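Local coordinates for insecticidal protein (Brevibacillus laterosporus, PDB 7ML9), which is toxic to the western corn rootworm, probably by forming beta-barrel pores in membranes, as in the epsilon-toxin/Mtx2 family, at residues A[26-29]-A[30-34]; A[72-75]-A[76-79]. All blocks are in the same frame, centred on the assembly; numbering follows the deposited sequence. Where two conformers were deposited one is given.

Contact 1: residues A[26-29]-A[30-34]; sequences TDVQ and ERLRD. With NA (sodium ion), chain F.
E30 is gripped at both ends at this helix start, its backbone N by OD1 of D27 and its carboxylate by a sodium ion. OD1 of D27 accepts from N of E30 at 3.1 Å, and the N-H...O angle of 168° shows a straight bond. The donor nevertheless approaches from above the carboxylate, 61° out of its plane. With CG anti to its own backbone N (chi1 -178°), the carboxyl group of D27 folds back over the first turn, and its CG lies 3.5 Å from CB of E30. The two carboxylates are turned steeply against each other, and OD2 of D27 stays 5.6 Å from OE2 of E30, like charges not in contact. E30 bends at chi2, and OE1 reaches the sodium ion at 3.0 Å. R37 also hydrogen-bonds to OE1, which would help offset its charge. D34 is assigned to the same sodium site, though in the conformer described here its carboxylate stops short of bonding distance.

This is an N-cap: D27 ends the short strand 25-27 and sits immediately before helix 28-48, occupying an amide that has no earlier helical carbonyl to meet. The regular ladder then begins with N of R31 on O of D27 at 2.9 Å. L32 N to V28 O and R33 N to Q29 O follow.

Around this polar start, aliphatic groups meet on the flanks. CG2 of T26 meets CG of R31 at 4.0 Å, the two side chains crossing at about a right angle, whereas the guanidinium of R31 continues to the carbonyl of D256. On the buried flank, CG1 of V28 and CD1 of L32 touch at 4.2 Å, and both residues also pack on Y86. CG of R33 lies 3.4 Å from O of Q29.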
loop_
_atom_site.group_PDB
_atom_site.type_symbol
_atom_site.label_atom_id
_atom_site.label_comp_id
_atom_site.label_asym_id
_atom_site.label_seq_id
_atom_site.Cartn_x
_atom_site.Cartn_y
_atom_site.Cartn_z
ATOM N N THR A 26 -6.394 -6.929 -13.098
ATOM C CA THR A 26 -6.347 -8.333 -13.472
ATOM C C THR A 26 -7.707 -8.933 -13.156
ATOM O O THR A 26 -8.147 -8.905 -12.000
ATOM C CB THR A 26 -5.245 -9.074 -12.725
ATOM O OG1 THR A 26 -3.972 -8.527 -13.094
ATOM C CG2 THR A 26 -5.288 -10.573 -13.056
ATOM N N ASP A 27 -8.384 -9.440 -14.184
ATOM C CA ASP A 27 -9.645 -10.164 -13.996
ATOM C C ASP A 27 -9.264 -11.583 -13.617
ATOM O O ASP A 27 -8.977 -12.412 -14.485
ATOM C CB ASP A 27 -10.489 -10.100 -15.269
ATOM C CG ASP A 27 -11.843 -10.805 -15.132
ATOM O OD1 ASP A 27 -12.006 -11.712 -14.292
ATOM O OD2 ASP A 27 -12.751 -10.450 -15.898
ATOM N N VAL A 28 -9.242 -11.859 -12.314
ATOM C CA VAL A 28 -8.642 -13.089 -11.821
ATOM C C VAL A 28 -9.404 -14.315 -12.328
ATOM O O VAL A 28 -8.799 -15.300 -12.771
ATOM C CB VAL A 28 -8.562 -13.053 -10.286
ATOM C CG1 VAL A 28 -8.102 -14.409 -9.747
ATOM C CG2 VAL A 28 -7.591 -11.915 -9.832
ATOM N N GLN A 29 -10.739 -14.279 -12.276
ATOM C CA GLN A 29 -11.501 -15.441 -12.739
ATOM C C GLN A 29 -11.268 -15.715 -14.224
ATOM O O GLN A 29 -11.097 -16.875 -14.627
ATOM C CB GLN A 29 -12.984 -15.237 -12.461
ATOM C CG GLN A 29 -13.336 -15.395 -11.003
ATOM C CD GLN A 29 -14.771 -15.022 -10.744
ATOM O OE1 GLN A 29 -15.090 -13.864 -10.467
ATOM N NE2 GLN A 29 -15.653 -16.001 -10.858
ATOM N N GLU A 30 -11.260 -14.666 -15.053
ATOM C CA GLU A 30 -11.030 -14.870 -16.477
ATOM C C GLU A 30 -9.618 -15.376 -16.747
ATOM O O GLU A 30 -9.419 -16.224 -17.628
ATOM C CB GLU A 30 -11.304 -13.589 -17.262
ATOM C CG GLU A 30 -11.054 -13.743 -18.766
ATOM C CD GLU A 30 -11.923 -14.837 -19.425
ATOM O OE1 GLU A 30 -11.502 -15.383 -20.473
ATOM O OE2 GLU A 30 -13.027 -15.150 -18.911
ATOM N N ARG A 31 -8.625 -14.908 -15.978
ATOM C CA ARG A 31 -7.272 -15.430 -16.169
ATOM C C ARG A 31 -7.162 -16.892 -15.745
ATOM O O ARG A 31 -6.399 -17.654 -16.361
ATOM C CB ARG A 31 -6.244 -14.569 -15.419
ATOM C CG ARG A 31 -6.066 -13.165 -15.991
ATOM C CD ARG A 31 -5.743 -13.130 -17.496
ATOM N NE ARG A 31 -4.450 -13.751 -17.804
ATOM C CZ ARG A 31 -4.132 -14.261 -18.996
ATOM N NH1 ARG A 31 -5.009 -14.218 -20.000
ATOM N NH2 ARG A 31 -2.935 -14.805 -19.193
ATOM N N LEU A 32 -7.900 -17.309 -14.709
ATOM C CA LEU A 32 -7.919 -18.729 -14.350
ATOM C C LEU A 32 -8.603 -19.560 -15.428
ATOM O O LEU A 32 -8.222 -20.714 -15.661
ATOM C CB LEU A 32 -8.609 -18.944 -13.000
ATOM C CG LEU A 32 -7.833 -18.361 -11.798
ATOM C CD1 LEU A 32 -8.607 -18.538 -10.517
ATOM C CD2 LEU A 32 -6.461 -19.028 -11.669
ATOM N N ARG A 33 -9.628 -19.004 -16.075
ATOM C CA ARG A 33 -10.228 -19.692 -17.216
ATOM C C ARG A 33 -9.234 -19.822 -18.365
ATOM O O ARG A 33 -9.186 -20.863 -19.038
ATOM C CB ARG A 33 -11.476 -18.957 -17.682
ATOM C CG ARG A 33 -12.659 -19.001 -16.699
ATOM C CD ARG A 33 -13.789 -18.165 -17.292
ATOM N NE ARG A 33 -14.837 -17.919 -16.301
ATOM C CZ ARG A 33 -15.981 -17.301 -16.565
ATOM N NH1 ARG A 33 -16.239 -16.868 -17.794
ATOM N NH2 ARG A 33 -16.873 -17.121 -15.597
ATOM N N ASP A 34 -8.430 -18.784 -18.609
ATOM C CA ASP A 34 -7.406 -18.889 -19.645
ATOM C C ASP A 34 -6.326 -19.881 -19.242
ATOM O O ASP A 34 -5.785 -20.590 -20.100
ATOM C CB ASP A 34 -6.789 -17.524 -19.951
ATOM C CG ASP A 34 -5.740 -17.597 -21.059
ATOM O OD1 ASP A 34 -6.112 -17.585 -22.254
ATOM O OD2 ASP A 34 -4.539 -17.688 -20.733
HETATM NA NA NA F . -9.067 -14.386 -21.833
#

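Contact 2: residues A[72-75]-A[76-79]; sequences TPPK and NVIG
I78 folds back over the ring of P73 and the carbonyl of P74, and its methyl CG2 marks the tight side of this turn. CG2 lies 3.6 Å from CB of P73 and 3.4 Å from O of P74. The torsion explains the placement: CG1 takes the crowded position between the backbone N and the carbonyl carbon (chi1 57°), leaving CG2 beside the backbone N, where it meets both groups. V77 adds a second apolar touch, CG2 to CD of P74 at 3.9 Å, with the valine and the proline ring at an oblique angle. V77 and P73 are both buried, and R82 packs against each of them.

The same carbonyl carries the main polar link. N of V77 donates to O of P74 at 3.0 Å with an N-H...O angle of 165°, although the donor stands 48° out of the carbonyl plane. N of I78 makes only weak bonds, one to O of P74 and one to O of K75.

The outer side is looser. K75 is exposed, and its aliphatic chain lies alongside I78, pointing the same way, with CD against CD1 at 3.8 Å. A water donates to O of K75 at 2.7 Å and to O of I78 at 2.8 Å, bridging two acceptors that cannot bond to each other. N76 leads its amide away from the prolines, and its ND2 donates to the carbonyl of N236.

With the P74-V77 bond closed around K75 and N76, whose backbone torsions both lie near those of a right-handed 3-10 helix, these residues form a type III beta turn, entered through a Pro-Pro pair, in the loop between strands 69-71 and 83-84.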
loop_
_atom_site.group_PDB
_atom_site.type_symbol
_atom_site.label_atom_id
_atom_site.label_comp_id
_atom_site.label_asym_id
_atom_site.label_seq_id
_atom_site.Cartn_x
_atom_site.Cartn_y
_atom_site.Cartn_z
ATOM N N THR A 72 -12.383 -29.389 -30.242
ATOM C CA THR A 72 -13.746 -28.888 -30.040
ATOM C C THR A 72 -14.057 -29.044 -28.560
ATOM O O THR A 72 -14.506 -30.111 -28.122
ATOM C CB THR A 72 -14.768 -29.658 -30.883
ATOM O OG1 THR A 72 -14.217 -29.936 -32.177
ATOM C CG2 THR A 72 -16.066 -28.853 -31.031
ATOM N N PRO A 73 -13.806 -28.014 -27.753
ATOM C CA PRO A 73 -14.172 -28.082 -26.329
ATOM C C PRO A 73 -15.677 -28.216 -26.160
ATOM O O PRO A 73 -16.453 -27.448 -26.756
ATOM C CB PRO A 73 -13.646 -26.753 -25.757
ATOM C CG PRO A 73 -12.578 -26.290 -26.766
ATOM C CD PRO A 73 -13.108 -26.764 -28.104
ATOM N N PRO A 74 -16.127 -29.192 -25.385
ATOM C CA PRO A 74 -17.568 -29.397 -25.194
ATOM C C PRO A 74 -18.178 -28.369 -24.245
ATOM O O PRO A 74 -17.482 -27.685 -23.489
ATOM C CB PRO A 74 -17.638 -30.806 -24.600
ATOM C CG PRO A 74 -16.359 -30.974 -23.896
ATOM C CD PRO A 74 -15.325 -30.177 -24.643
ATOM N N LYS A 75 -19.516 -28.265 -24.300
ATOM C CA LYS A 75 -20.227 -27.325 -23.427
ATOM C C LYS A 75 -19.885 -27.576 -21.972
ATOM O O LYS A 75 -19.906 -26.661 -21.146
ATOM C CB LYS A 75 -21.742 -27.454 -23.608
ATOM C CG LYS A 75 -22.221 -27.406 -25.041
ATOM C CD LYS A 75 -21.701 -26.201 -25.774
ATOM C CE LYS A 75 -22.026 -26.298 -27.261
ATOM N NZ LYS A 75 -23.481 -26.565 -27.480
ATOM N N ASN A 76 -19.562 -28.820 -21.666
ATOM C CA ASN A 76 -19.177 -29.249 -20.338
ATOM C C ASN A 76 -18.093 -28.377 -19.691
ATOM O O ASN A 76 -18.058 -28.221 -18.460
ATOM C CB ASN A 76 -18.668 -30.670 -20.463
ATOM C CG ASN A 76 -18.517 -31.284 -19.173
ATOM O OD1 ASN A 76 -19.380 -31.090 -18.318
ATOM N ND2 ASN A 76 -17.404 -31.984 -18.954
ATOM N N VAL A 77 -17.146 -27.881 -20.481
ATOM C CA VAL A 77 -15.993 -27.177 -19.929
ATOM C C VAL A 77 -15.898 -25.726 -20.365
ATOM O O VAL A 77 -15.000 -25.022 -19.886
ATOM C CB VAL A 77 -14.663 -27.891 -20.262
ATOM C CG1 VAL A 77 -14.667 -29.344 -19.812
ATOM C CG2 VAL A 77 -14.345 -27.759 -21.732
ATOM N N ILE A 78 -16.732 -25.232 -21.259
ATOM C CA ILE A 78 -16.428 -23.919 -21.818
ATOM C C ILE A 78 -17.006 -22.816 -20.935
ATOM O O ILE A 78 -17.888 -23.043 -20.098
ATOM C CB ILE A 78 -16.897 -23.756 -23.277
ATOM C CG1 ILE A 78 -18.394 -24.019 -23.410
ATOM C CG2 ILE A 78 -16.078 -24.655 -24.203
ATOM C CD1 ILE A 78 -18.876 -23.913 -24.848
ATOM N N GLY A 79 -16.472 -21.608 -21.126
ATOM C CA GLY A 79 -16.952 -20.424 -20.420
ATOM C C GLY A 79 -16.763 -20.541 -18.921
ATOM O O GLY A 79 -15.699 -20.933 -18.426
HETATM O O HOH W 1 -20.436 -24.090 -20.347
#

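In the fold
From the N terminus, strand 25-27 runs parallel beside strand 130-147, and contact 1 makes the passage from that strand into helix 28-48. The chain then goes through the helix and strands 59-63 and 69-71 before contact 2 bends it in the loop leading to strand 83-84. The two contacts are in series: neither nests in nor crosses the other, and each is closed by neighbours in sequence. In space the centres of contact 1 and contact 2 are about 16 Å apart, and both lie on the same side of the chain's centre. They meet where CD of R33 packs on O of G79 at 3.5 Å, joining the helix to the end of the 72-79 segment.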